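Local structure of solute-binding protein (Thermoactinomyces vulgaris, 2ZYO) at residues A[124-130]-A[278-284]; A[82-86]-A[114-118]; A[306-310]-A[322-326]; A[31-35]-A[311-316]; A[274-279]-A[343-349]. The protein binds maltodextrins such as the maltotetraose of this complex, and probably cyclodextrins, and is thought to deliver them to a membrane transporter for uptake. One frame throughout, in Å; residues are numbered along the deposited sequence.

Contact 1 of 5, residues A[124-130]-A[278-284]; sequences LPKAIES and FIGVKGW. With GLC (alpha-D-glucopyranose), chain B.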
# COMPACT_ATOMS: atom_id res chain seq x y z
N LEU A 124 1.00 7.69 13.28
CA LEU A 124 2.18 8.19 12.60
C LEU A 124 2.79 7.07 11.76
O LEU A 124 2.77 5.91 12.18
CB LEU A 124 3.19 8.75 13.62
CG LEU A 124 2.72 9.96 14.44
CD1 LEU A 124 3.79 10.37 15.45
CD2 LEU A 124 2.33 11.15 13.56
N PRO A 125 3.29 7.41 10.56
CA PRO A 125 3.68 6.36 9.62
C PRO A 125 5.08 5.79 9.82
O PRO A 125 5.99 6.49 10.28
CB PRO A 125 3.60 7.07 8.27
CG PRO A 125 3.95 8.49 8.59
CD PRO A 125 3.50 8.76 10.00
N LYS A 126 5.23 4.52 9.45
CA LYS A 126 6.50 3.80 9.52
C LYS A 126 7.01 3.47 8.12
O LYS A 126 8.21 3.51 7.87
CB LYS A 126 6.33 2.48 10.28
CG LYS A 126 5.77 2.61 11.69
CD LYS A 126 5.08 1.32 12.15
CE LYS A 126 6.07 0.18 12.36
NZ LYS A 126 5.39 -1.03 12.93
N ALA A 127 6.08 3.14 7.23
CA ALA A 127 6.42 2.63 5.91
C ALA A 127 5.40 3.02 4.85
O ALA A 127 4.21 3.17 5.15
CB ALA A 127 6.57 1.11 5.95
N ILE A 128 5.88 3.19 3.62
CA ILE A 128 5.03 3.43 2.46
C ILE A 128 5.42 2.47 1.35
O ILE A 128 6.59 2.14 1.18
CB ILE A 128 5.10 4.92 1.99
CG1 ILE A 128 4.10 5.21 0.87
CG2 ILE A 128 6.53 5.31 1.59
CD1 ILE A 128 3.80 6.68 0.69
N GLU A 129 4.41 1.99 0.62
CA GLU A 129 4.64 1.11 -0.53
C GLU A 129 3.80 1.51 -1.74
O GLU A 129 2.70 2.04 -1.59
CB GLU A 129 4.38 -0.36 -0.16
CG GLU A 129 2.96 -0.66 0.32
CD GLU A 129 2.71 -2.13 0.58
OE1 GLU A 129 3.65 -2.86 0.96
OE2 GLU A 129 1.54 -2.56 0.42
N SER A 130 4.34 1.26 -2.92
CA SER A 130 3.64 1.46 -4.19
C SER A 130 4.22 0.51 -5.22
O SER A 130 5.39 0.13 -5.12
CB SER A 130 3.82 2.90 -4.68
OG SER A 130 3.33 3.06 -6.00
N PHE A 278 -1.91 3.36 -6.29
CA PHE A 278 -2.28 3.26 -4.89
C PHE A 278 -1.01 3.29 -4.04
O PHE A 278 0.02 2.75 -4.44
CB PHE A 278 -3.02 1.95 -4.61
CG PHE A 278 -4.48 1.97 -4.97
CD1 PHE A 278 -5.29 3.05 -4.64
CD2 PHE A 278 -5.05 0.88 -5.62
CE1 PHE A 278 -6.65 3.05 -4.96
CE2 PHE A 278 -6.40 0.86 -5.95
CZ PHE A 278 -7.20 1.95 -5.61
N ILE A 279 -1.09 3.93 -2.88
CA ILE A 279 -0.05 3.76 -1.87
C ILE A 279 -0.63 3.08 -0.64
O ILE A 279 -1.81 3.28 -0.31
CB ILE A 279 0.67 5.09 -1.51
CG1 ILE A 279 -0.32 6.12 -0.94
CG2 ILE A 279 1.41 5.65 -2.72
CD1 ILE A 279 0.31 7.13 -0.00
N GLY A 280 0.18 2.25 0.01
CA GLY A 280 -0.20 1.61 1.26
C GLY A 280 0.73 2.12 2.35
O GLY A 280 1.95 2.15 2.16
N VAL A 281 0.15 2.52 3.47
CA VAL A 281 0.92 3.05 4.59
C VAL A 281 0.74 2.15 5.81
O VAL A 281 -0.38 1.81 6.18
CB VAL A 281 0.51 4.51 4.94
CG1 VAL A 281 1.25 5.02 6.17
CG2 VAL A 281 0.75 5.43 3.75
N LYS A 282 1.87 1.76 6.41
CA LYS A 282 1.86 1.04 7.68
C LYS A 282 2.24 2.03 8.78
O LYS A 282 3.33 2.59 8.76
CB LYS A 282 2.85 -0.13 7.67
CG LYS A 282 2.44 -1.29 6.76
CD LYS A 282 3.23 -2.56 7.05
CE LYS A 282 4.73 -2.40 6.83
NZ LYS A 282 5.48 -3.65 7.14
N GLY A 283 1.32 2.25 9.72
CA GLY A 283 1.58 3.18 10.81
C GLY A 283 1.43 2.56 12.18
O GLY A 283 1.01 1.41 12.31
N TRP A 284 1.78 3.34 13.20
CA TRP A 284 1.48 3.00 14.59
C TRP A 284 0.16 3.66 14.96
O TRP A 284 -0.03 4.85 14.69
CB TRP A 284 2.56 3.53 15.54
CG TRP A 284 3.85 2.79 15.51
CD1 TRP A 284 5.07 3.29 15.15
CD2 TRP A 284 4.07 1.42 15.88
NE1 TRP A 284 6.04 2.31 15.27
CE2 TRP A 284 5.45 1.16 15.71
CE3 TRP A 284 3.23 0.39 16.33
CZ2 TRP A 284 6.01 -0.10 15.98
CZ3 TRP A 284 3.79 -0.86 16.60
CH2 TRP A 284 5.16 -1.09 16.42
C1 GLC B . 0.58 -6.35 -2.44
C2 GLC B . -0.02 -5.36 -1.41
C3 GLC B . -1.52 -5.60 -1.15
C4 GLC B . -2.30 -5.83 -2.45
C5 GLC B . -1.60 -6.91 -3.28
C6 GLC B . -2.30 -7.19 -4.60
O1 GLC B . 0.76 -7.61 -1.90
O2 GLC B . 0.70 -5.44 -0.18
O3 GLC B . -2.07 -4.48 -0.48
O4 GLC B . -3.64 -6.25 -2.14
O5 GLC B . -0.26 -6.48 -3.60
O6 GLC B . -3.11 -8.36 -4.52
O HOH W 1 3.35 0.20 3.85
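From CG outward, Lys-126 lies over one face of the Trp-284 indole, a textbook case of a lysine serving as both hydrocarbon and cation. Its CB sits beside the carbonyl oxygen of Lys-282, and CG then meets CD1 and NE1 at the rim of the pyrrole ring. CD stands over the five-membered ring, 3.5 Å from its centroid, in a CH-pi contact. CE passes above CE2, and a bend at chi3 (69°) brings NZ over the six-membered ring, 3.5 Å from its centroid and 23° off the normal, a cation-pi contact. The same ammonium forms a salt bridge with Glu-25, so the indole shares a charge that already has a carboxylate mate. The two strands run antiparallel in the mixed sheet of this periplasmic-binding-protein fold, and a classic beta bulge interrupts their register: the O of Lys-282 accepts from Lys-126 N at 2.8 Å and from Ala-127 N at 3.2 Å, both in its carbonyl plane. Beyond the bulge, Ile-128 and Val-281 form a non-hydrogen-bonded pair, and Ile-128 CD1 meets Ile-279 CD1 at 3.6 Å. On the other face of the sheet Glu-129 is paired with Gly-280, where a CB would stand tightly against Glu-129 OE2. In Glu-129 a chi1 of 60° sets CG between backbone N and carbonyl carbon, and the chain runs out extended until OE2 accepts a hydrogen bond from O2 of the bound glucose at 3.1 Å; Asn-173 grips the same sugar.

Contact 2 of 5, residues A[82-86]-A[114-118]; sequences HDRLG and ALTYG
The imidazole of His-82 turns one face to the methyl of Ala-114, whose CB lies 3.7 Å from the ring centroid and only 15° off the normal. CB is displaced toward the CD2 side of the ring, and CD2 itself also comes within 3.4 Å of Ala-114 O. A chi1 of 87° puts the imidazole between the backbone N and the carbonyl carbon of its own residue, while His-82 CB remains against Leu-115 CD2. At the other end of the contact the roles are reversed, for the aromatic belongs to the partner segment and backbone supplies the C-H: Gly-86 CA stands over a face of the Tyr-117 ring, 3.9 Å from its centroid and 29° off the normal. The glycine suits this approach, since a CB would fall 2.9 Å from Tyr-117 OH, a clash. Between the two rings, Leu-85 lends a single branch, CD2, which reaches Tyr-117 CB at 4.1 Å and also lies by the carbonyl oxygens of Ala-114 and Leu-115. The segment 82-86 is the turn into helix 85-90, with Arg-84 at the N-cap position; this arginine belongs to the glycan pocket, and its NE makes with Asp-83 OD2 a salt bridge whose hydrogen bond is weak. Both imidazole nitrogens are engaged beyond the contact, ND1 with Val-281 N and NE2 with Met-350 O. Since ND1 faces a backbone N-H and NE2 a carbonyl, the ring is probably neutral with its proton on NE2, and what joins 82-86 to 114-118 is CH-pi and apolar contact without a hydrogen bond.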
# COMPACT_ATOMS: atom_id res chain seq x y z
N HIS A 82 -2.98 0.58 6.38
CA HIS A 82 -3.99 1.61 6.63
C HIS A 82 -5.36 1.36 5.99
O HIS A 82 -6.34 1.99 6.38
CB HIS A 82 -3.48 2.98 6.16
CG HIS A 82 -3.74 3.25 4.71
ND1 HIS A 82 -2.93 2.79 3.71
CD2 HIS A 82 -4.75 3.92 4.10
CE1 HIS A 82 -3.41 3.16 2.54
NE2 HIS A 82 -4.52 3.86 2.75
N ASP A 83 -5.42 0.46 5.01
CA ASP A 83 -6.66 0.25 4.26
C ASP A 83 -7.80 -0.31 5.12
O ASP A 83 -8.97 -0.25 4.73
CB ASP A 83 -6.43 -0.62 3.02
CG ASP A 83 -5.87 -1.98 3.35
OD1 ASP A 83 -4.69 -2.06 3.77
OD2 ASP A 83 -6.59 -2.99 3.17
N ARG A 84 -7.46 -0.83 6.30
CA ARG A 84 -8.46 -1.36 7.23
C ARG A 84 -8.69 -0.44 8.44
O ARG A 84 -9.28 -0.84 9.44
CB ARG A 84 -8.08 -2.78 7.69
CG ARG A 84 -7.80 -3.77 6.55
CD ARG A 84 -9.04 -4.12 5.75
NE ARG A 84 -8.70 -4.79 4.49
CZ ARG A 84 -9.58 -5.33 3.66
NH1 ARG A 84 -10.88 -5.30 3.92
NH2 ARG A 84 -9.15 -5.91 2.54
N LEU A 85 -8.22 0.80 8.32
CA LEU A 85 -8.38 1.81 9.37
C LEU A 85 -9.85 2.12 9.66
O LEU A 85 -10.24 2.26 10.82
CB LEU A 85 -7.63 3.09 9.02
CG LEU A 85 -7.55 4.21 10.06
CD1 LEU A 85 -6.76 3.76 11.28
CD2 LEU A 85 -6.92 5.46 9.45
N GLY A 86 -10.65 2.23 8.60
CA GLY A 86 -12.07 2.55 8.72
C GLY A 86 -12.83 1.57 9.60
O GLY A 86 -13.60 1.99 10.46
N ALA A 114 -3.44 9.15 4.59
CA ALA A 114 -3.78 7.74 4.74
C ALA A 114 -4.12 7.36 6.18
O ALA A 114 -4.86 6.41 6.41
CB ALA A 114 -2.66 6.86 4.21
N LEU A 115 -3.57 8.11 7.14
CA LEU A 115 -3.77 7.81 8.56
C LEU A 115 -4.81 8.72 9.22
O LEU A 115 -5.01 8.67 10.43
CB LEU A 115 -2.43 7.84 9.31
CG LEU A 115 -1.31 6.94 8.77
CD1 LEU A 115 -0.11 6.99 9.70
CD2 LEU A 115 -1.77 5.50 8.56
N THR A 116 -5.46 9.54 8.40
CA THR A 116 -6.53 10.42 8.84
C THR A 116 -7.87 9.79 8.47
O THR A 116 -8.01 9.20 7.40
CB THR A 116 -6.39 11.82 8.21
OG1 THR A 116 -5.12 12.38 8.57
CG2 THR A 116 -7.49 12.76 8.67
N TYR A 117 -8.84 9.90 9.38
CA TYR A 117 -10.17 9.34 9.17
C TYR A 117 -11.23 10.17 9.88
O TYR A 117 -11.11 10.44 11.08
CB TYR A 117 -10.22 7.89 9.65
CG TYR A 117 -11.35 7.10 9.05
CD1 TYR A 117 -11.19 6.44 7.83
CD2 TYR A 117 -12.59 7.03 9.68
CE1 TYR A 117 -12.23 5.72 7.27
CE2 TYR A 117 -13.64 6.31 9.13
CZ TYR A 117 -13.45 5.66 7.92
OH TYR A 117 -14.48 4.94 7.36
N GLY A 118 -12.26 10.57 9.15
CA GLY A 118 -13.34 11.38 9.70
C GLY A 118 -12.90 12.67 10.37
O GLY A 118 -13.46 13.07 11.39

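Contact 3 of 5, residues A[306-310]-A[322-326]; sequences KEALA and QKELL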
# COMPACT_ATOMS: atom_id res chain seq x y z
N LYS A 306 13.13 10.94 12.98
CA LYS A 306 14.08 10.84 11.87
C LYS A 306 15.13 9.75 12.13
O LYS A 306 15.39 8.91 11.27
CB LYS A 306 14.76 12.19 11.61
CG LYS A 306 15.64 12.21 10.37
CD LYS A 306 16.30 13.57 10.19
CE LYS A 306 17.40 13.51 9.13
NZ LYS A 306 18.13 14.80 8.98
N GLU A 307 15.70 9.75 13.34
CA GLU A 307 16.70 8.76 13.73
C GLU A 307 16.15 7.33 13.72
O GLU A 307 16.80 6.42 13.20
CB GLU A 307 17.26 9.10 15.12
CG GLU A 307 18.48 8.28 15.52
CD GLU A 307 18.95 8.53 16.94
OE1 GLU A 307 18.26 9.26 17.70
OE2 GLU A 307 20.01 8.00 17.31
N ALA A 308 14.97 7.14 14.30
CA ALA A 308 14.36 5.82 14.39
C ALA A 308 14.00 5.25 13.02
O ALA A 308 14.22 4.07 12.76
CB ALA A 308 13.13 5.85 15.30
N LEU A 309 13.45 6.09 12.15
CA LEU A 309 13.03 5.64 10.82
C LEU A 309 14.19 5.47 9.83
O LEU A 309 14.10 4.65 8.91
CB LEU A 309 11.93 6.54 10.25
CG LEU A 309 10.57 6.47 10.96
CD1 LEU A 309 9.55 7.36 10.27
CD2 LEU A 309 10.04 5.04 11.07
N ALA A 310 15.27 6.24 10.02
CA ALA A 310 16.49 6.02 9.25
C ALA A 310 17.03 4.63 9.55
O ALA A 310 17.35 3.86 8.64
CB ALA A 310 17.54 7.08 9.58
N GLN A 322 9.01 9.87 5.61
CA GLN A 322 9.49 10.95 6.45
C GLN A 322 10.18 11.93 5.51
O GLN A 322 11.08 11.55 4.76
CB GLN A 322 10.47 10.38 7.48
CG GLN A 322 10.52 11.12 8.82
CD GLN A 322 11.49 12.30 8.85
OE1 GLN A 322 11.59 12.99 9.85
NE2 GLN A 322 12.20 12.53 7.74
N LYS A 323 9.75 13.20 5.54
CA LYS A 323 10.14 14.20 4.53
C LYS A 323 11.65 14.30 4.29
O LYS A 323 12.10 14.24 3.14
CB LYS A 323 9.56 15.58 4.87
CG LYS A 323 8.06 15.70 4.66
CD LYS A 323 7.62 17.14 4.82
CE LYS A 323 6.13 17.31 4.59
NZ LYS A 323 5.69 18.69 4.89
N GLU A 324 12.42 14.47 5.36
CA GLU A 324 13.87 14.59 5.25
C GLU A 324 14.52 13.31 4.72
O GLU A 324 15.43 13.37 3.89
CB GLU A 324 14.50 14.98 6.59
CG GLU A 324 14.29 16.43 6.98
CD GLU A 324 15.26 16.87 8.05
OE1 GLU A 324 16.45 17.08 7.72
OE2 GLU A 324 14.85 17.02 9.21
N LEU A 325 14.04 12.17 5.19
CA LEU A 325 14.60 10.88 4.80
C LEU A 325 14.36 10.56 3.33
O LEU A 325 15.21 9.94 2.68
CB LEU A 325 14.08 9.75 5.70
CG LEU A 325 14.53 9.78 7.16
CD1 LEU A 325 13.87 8.65 7.95
CD2 LEU A 325 16.04 9.70 7.28
N LEU A 326 13.22 10.99 2.81
CA LEU A 326 12.89 10.81 1.40
C LEU A 326 13.82 11.60 0.48
O LEU A 326 14.00 11.25 -0.69
CB LEU A 326 11.42 11.18 1.13
CG LEU A 326 10.35 10.26 1.72
CD1 LEU A 326 8.97 10.87 1.57
CD2 LEU A 326 10.40 8.87 1.08
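Leu-325 carries most of the apolar contact, with its two methyls against Lys-306, Leu-309 and Ala-310. CD1 points at the helix backbone, 3.5 Å from Ala-310 N and 3.7 Å from Leu-309 CB, with Lys-306 O also beside it. CD2 touches Ala-310 CB at 3.8 Å and the CG methylene of Lys-306. The leucine thus spans one turn of helix, from residue 306 to residue 310. Cut back to an alanine, this position would probably open a gap against the turn, leaving Leu-309 and Ala-310 without their apolar partner from 322-326. Leu-309 CD1 adds a looser contact with Gln-322 CG at 4.1 Å. The ionic part lies at the solvent-exposed side. Lys-306 is stretched fully out, starting from a trans first torsion (chi1 -173°), and its chain runs at about a right angle to that of Glu-324. NZ donates to Glu-324 OE1 at 3.1 Å in a salt bridge, meeting the oxygen 65° out of the carboxylate plane, while CD and CE pass across the acid. Pro-320 packs on both leucines, and Met-330 of helix 329-332 on Leu-325 and Ala-310. Helix 306-316 and the short, weakly bonded helix 323-326 are two consecutive helices of the solute-binding-protein fold, joined by a short loop and packed through leucines with an ion pair at the exposed side.

Contact 4 of 5, residues A[31-35]-A[311-316]; sequences VQLNN and SRFKET
Asn-35 reaches across from helix 30-47 and spends both hydrogens of its amide on helix 306-316. One bond runs from ND2 to Glu-315 OE2, 2.8 Å and nearly straight at 167°, meeting the carboxylate on its anti side; the other runs from ND2 to Ser-311 OG, 3.0 Å and more bent at 136°. Both acceptors lie close to the amide plane, which fixes the rotation of the group. OD1 turns the other way, against CB and CG of Arg-312, and accepts from a water at 2.9 Å. A lysine in place of Asn-35 would probably leave that water without its acceptor and lose the flat two-way grip on Ser-311 and Glu-315. The helices pack nearly antiparallel on the solute-binding-protein fold, their short segments 152° apart in direction with axes 9.4 Å apart, so that residues one turn apart on each, Val-31 and Asn-35, face Thr-316 and Arg-312. Arg-312 reaches across toward helix 30-47, its chain extended from CG to NE, and NE donates to a second water, which itself donates to Gln-32 O at 2.8 Å. Its guanidinium finds its main partner in Glu-318, through a salt bridge from NH1, and the side chain touches strand 120-136. Gln-32 NE2 is taken by Asp-29, and Ser-311 OG is also bonded to Trp-39. Within helix 306-316, Arg-312 O accepts twice, from Thr-316 N and from Thr-316 OG1 at 2.7 Å. The methyl of Thr-316, CG2, rests on Gln-32 CG at 3.9 Å, beside the CG2 of Val-31.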
# COMPACT_ATOMS: atom_id res chain seq x y z
N VAL A 31 13.43 -8.88 11.23
CA VAL A 31 14.07 -7.56 11.25
C VAL A 31 13.13 -6.42 11.64
O VAL A 31 13.55 -5.47 12.30
CB VAL A 31 14.84 -7.23 9.93
CG1 VAL A 31 15.92 -8.27 9.66
CG2 VAL A 31 13.90 -7.09 8.74
N GLN A 32 11.86 -6.52 11.24
CA GLN A 32 10.85 -5.54 11.63
C GLN A 32 10.64 -5.57 13.13
O GLN A 32 10.54 -4.52 13.78
CB GLN A 32 9.52 -5.79 10.91
CG GLN A 32 9.52 -5.43 9.43
CD GLN A 32 8.15 -5.57 8.80
OE1 GLN A 32 7.15 -5.06 9.32
NE2 GLN A 32 8.09 -6.23 7.65
N LEU A 33 10.57 -6.78 13.68
CA LEU A 33 10.36 -6.98 15.11
C LEU A 33 11.55 -6.47 15.93
O LEU A 33 11.37 -5.73 16.90
CB LEU A 33 10.10 -8.47 15.42
CG LEU A 33 9.81 -8.89 16.86
CD1 LEU A 33 8.49 -8.32 17.37
CD2 LEU A 33 9.83 -10.40 17.00
N ASN A 34 12.75 -6.86 15.52
CA ASN A 34 13.96 -6.47 16.24
C ASN A 34 14.27 -4.97 16.17
O ASN A 34 14.81 -4.41 17.12
CB ASN A 34 15.16 -7.30 15.79
CG ASN A 34 14.96 -8.79 16.03
OD1 ASN A 34 14.23 -9.20 16.93
ND2 ASN A 34 15.60 -9.61 15.20
N ASN A 35 13.92 -4.32 15.06
CA ASN A 35 14.06 -2.87 14.95
C ASN A 35 13.18 -2.14 15.96
O ASN A 35 13.61 -1.19 16.62
CB ASN A 35 13.78 -2.36 13.54
CG ASN A 35 14.06 -0.88 13.40
OD1 ASN A 35 13.14 -0.06 13.47
ND2 ASN A 35 15.33 -0.53 13.23
N SER A 311 17.08 4.31 10.85
CA SER A 311 17.45 2.98 11.32
C SER A 311 16.51 1.90 10.78
O SER A 311 16.96 0.87 10.28
CB SER A 311 17.48 2.96 12.85
OG SER A 311 17.46 1.64 13.37
N ARG A 312 15.21 2.16 10.87
CA ARG A 312 14.21 1.20 10.38
C ARG A 312 14.37 0.91 8.89
O ARG A 312 14.30 -0.25 8.47
CB ARG A 312 12.78 1.67 10.67
CG ARG A 312 11.78 0.54 10.50
CD ARG A 312 10.34 0.93 10.79
NE ARG A 312 9.49 -0.26 10.74
CZ ARG A 312 8.96 -0.76 9.63
NH1 ARG A 312 9.16 -0.17 8.45
NH2 ARG A 312 8.23 -1.86 9.69
N PHE A 313 14.60 1.95 8.09
CA PHE A 313 14.80 1.76 6.65
C PHE A 313 16.02 0.88 6.37
O PHE A 313 15.94 -0.05 5.57
CB PHE A 313 14.93 3.08 5.90
CG PHE A 313 15.48 2.91 4.51
CD1 PHE A 313 14.70 2.32 3.51
CD2 PHE A 313 16.78 3.28 4.21
CE1 PHE A 313 15.21 2.13 2.23
CE2 PHE A 313 17.30 3.09 2.93
CZ PHE A 313 16.51 2.52 1.94
N LYS A 314 17.13 1.18 7.03
CA LYS A 314 18.38 0.46 6.79
C LYS A 314 18.28 -1.01 7.19
O LYS A 314 18.89 -1.87 6.53
CB LYS A 314 19.55 1.16 7.51
CG LYS A 314 19.89 2.53 6.92
CD LYS A 314 20.94 3.25 7.74
CE LYS A 314 21.08 4.70 7.31
NZ LYS A 314 22.08 5.44 8.14
N GLU A 315 17.51 -1.30 8.23
CA GLU A 315 17.30 -2.68 8.69
C GLU A 315 16.28 -3.44 7.85
O GLU A 315 16.52 -4.58 7.46
CB GLU A 315 16.86 -2.70 10.16
CG GLU A 315 17.97 -2.52 11.17
CD GLU A 315 17.68 -3.26 12.47
OE1 GLU A 315 18.05 -4.44 12.59
OE2 GLU A 315 17.08 -2.65 13.39
N THR A 316 15.14 -2.80 7.57
CA THR A 316 13.99 -3.48 6.96
C THR A 316 13.86 -3.30 5.45
O THR A 316 13.22 -4.12 4.78
CB THR A 316 12.65 -3.03 7.59
OG1 THR A 316 12.39 -1.67 7.23
CG2 THR A 316 12.68 -3.17 9.12
O HOH W 2 16.37 -6.02 13.31
O HOH W 3 9.08 -2.64 12.40
O HOH W 4 10.29 -0.03 13.95

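Contact 5 of 5, residues A[274-279]-A[343-349]; sequences DAQTFI and QASKGVP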
# COMPACT_ATOMS: atom_id res chain seq x y z
N ASP A 274 1.90 12.33 -14.67
CA ASP A 274 2.47 11.29 -13.82
C ASP A 274 1.43 10.20 -13.58
O ASP A 274 0.25 10.50 -13.39
CB ASP A 274 2.90 11.88 -12.47
CG ASP A 274 4.04 12.87 -12.58
OD1 ASP A 274 5.04 12.57 -13.27
OD2 ASP A 274 3.95 13.95 -11.96
N ALA A 275 1.88 8.95 -13.60
CA ALA A 275 1.01 7.83 -13.26
C ALA A 275 0.64 7.90 -11.78
O ALA A 275 1.48 8.23 -10.94
CB ALA A 275 1.67 6.51 -13.59
N GLN A 276 -0.62 7.60 -11.49
CA GLN A 276 -1.13 7.62 -10.12
C GLN A 276 -1.42 6.20 -9.66
O GLN A 276 -2.35 5.55 -10.14
CB GLN A 276 -2.41 8.45 -10.03
CG GLN A 276 -2.26 9.91 -10.39
CD GLN A 276 -3.58 10.64 -10.34
OE1 GLN A 276 -4.11 10.91 -9.27
NE2 GLN A 276 -4.12 10.97 -11.52
N THR A 277 -0.61 5.73 -8.72
CA THR A 277 -0.77 4.40 -8.16
C THR A 277 -1.41 4.49 -6.78
O THR A 277 -1.46 5.57 -6.18
CB THR A 277 0.59 3.70 -8.02
OG1 THR A 277 1.50 4.56 -7.33
CG2 THR A 277 1.16 3.37 -9.38
N PHE A 278 -1.91 3.36 -6.29
CA PHE A 278 -2.28 3.26 -4.89
C PHE A 278 -1.01 3.29 -4.04
O PHE A 278 0.02 2.75 -4.44
CB PHE A 278 -3.02 1.95 -4.61
CG PHE A 278 -4.48 1.97 -4.97
CD1 PHE A 278 -5.29 3.05 -4.64
CD2 PHE A 278 -5.05 0.88 -5.62
CE1 PHE A 278 -6.65 3.05 -4.96
CE2 PHE A 278 -6.40 0.86 -5.95
CZ PHE A 278 -7.20 1.95 -5.61
N ILE A 279 -1.09 3.93 -2.88
CA ILE A 279 -0.05 3.76 -1.87
C ILE A 279 -0.63 3.08 -0.64
O ILE A 279 -1.81 3.28 -0.31
CB ILE A 279 0.67 5.09 -1.51
CG1 ILE A 279 -0.32 6.12 -0.94
CG2 ILE A 279 1.41 5.65 -2.72
CD1 ILE A 279 0.31 7.13 -0.00
N GLN A 343 7.64 7.00 -7.33
CA GLN A 343 6.28 6.64 -7.71
C GLN A 343 5.29 6.84 -6.57
O GLN A 343 4.17 7.32 -6.79
CB GLN A 343 6.22 5.19 -8.23
CG GLN A 343 4.85 4.78 -8.77
CD GLN A 343 4.34 5.71 -9.87
OE1 GLN A 343 5.01 5.90 -10.88
NE2 GLN A 343 3.16 6.28 -9.67
N ALA A 344 5.71 6.50 -5.35
CA ALA A 344 4.87 6.67 -4.16
C ALA A 344 4.51 8.13 -3.93
O ALA A 344 3.43 8.42 -3.41
CB ALA A 344 5.56 6.09 -2.93
N SER A 345 5.40 9.03 -4.33
CA SER A 345 5.19 10.48 -4.17
C SER A 345 4.13 11.01 -5.14
O SER A 345 3.70 12.17 -5.03
CB SER A 345 6.51 11.24 -4.34
OG SER A 345 6.89 11.32 -5.71
N LYS A 346 3.72 10.17 -6.08
CA LYS A 346 2.74 10.55 -7.09
C LYS A 346 1.46 9.71 -6.96
O LYS A 346 0.58 9.76 -7.82
CB LYS A 346 3.36 10.43 -8.48
CG LYS A 346 4.45 11.46 -8.74
CD LYS A 346 5.41 11.01 -9.82
CE LYS A 346 6.58 11.98 -9.96
NZ LYS A 346 7.49 11.95 -8.78
N GLY A 347 1.36 8.95 -5.87
CA GLY A 347 0.23 8.07 -5.63
C GLY A 347 -0.83 8.63 -4.71
O GLY A 347 -0.71 9.75 -4.19
N VAL A 348 -1.90 7.86 -4.53
CA VAL A 348 -2.99 8.22 -3.62
C VAL A 348 -3.29 7.06 -2.67
O VAL A 348 -3.15 5.90 -3.06
CB VAL A 348 -4.28 8.66 -4.38
CG1 VAL A 348 -4.07 10.01 -5.07
CG2 VAL A 348 -4.73 7.60 -5.36
N PRO A 349 -3.70 7.37 -1.43
CA PRO A 349 -3.93 6.30 -0.47
C PRO A 349 -5.06 5.38 -0.90
O PRO A 349 -6.08 5.85 -1.40
CB PRO A 349 -4.31 7.06 0.81
CG PRO A 349 -3.80 8.45 0.61
CD PRO A 349 -3.96 8.70 -0.85
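Gln-343 sends its amide from the end of helix 338-344 into the chain that leads to strand 278-287. NE2 donates to Ala-275 O at 2.9 Å, coming from above the carbonyl plane although the oxygen lies in the plane of the amide, and makes a weak second bond to Thr-277 OG1 at 3.3 Å. With CG turned away from the backbone N (chi1 -175°) and a bend at chi2, the glutamine folds its tip against the threonine, whose CG2 also touches it. Next come the backbone bonds, Val-348 N to Thr-277 O and Ile-279 N to Val-348 O, each 2.9 Å, which join 278-279 and 348-349 in parallel. Ile-279 packs with both branches: CG2 lies 3.5 Å from Ala-344 O and near Ala-344 CB, while CG1 packs on the peptide between Val-348 and Pro-349. The Phe-278 ring presents its edge to Val-348 O in plane. At the outer margin the CD of Lys-346 lies 3.6 Å from Asp-274 CG, methylene against carboxylate. A second shell positions these groups: Thr-277 OG1 is bonded to Ser-130 OG, Gln-343 OE1 accepts from Leu-267 N, and Tyr-178 stacks on Phe-278. A type I turn from Ala-344 to Gly-347 reverses the chain after the helix, and a CB on Gly-347 would clash with Thr-277 O and Ile-279 CG2. Helix, tight turn and short edge strand thus add a parallel partner to the mixed sheet, close to the bound glycan.

How the contacts relate
Strand 278-287 unites contacts 1 and 5, which share Phe-278 and Ile-279 and have centres about 12 Å apart; contact 2 borders both, its centre about 11 Å from that of contact 1. All three reach the mixed sheet, and contacts 1 and 2 each hold a residue of the glycan pocket. Contacts 3 and 4 divide helix 306-316, their centres about 13 Å apart, and meet strand 120-136 through Leu-309 and Arg-312. Along the chain, contact 2 closes before contact 1 opens, and contact 4 encloses both; the segments of contacts 3 and 4 alternate, and contact 3 lies between the two segments of contact 5. Segments far apart in sequence thus meet on and beside one sheet, from which Glu-129 reaches the sugar.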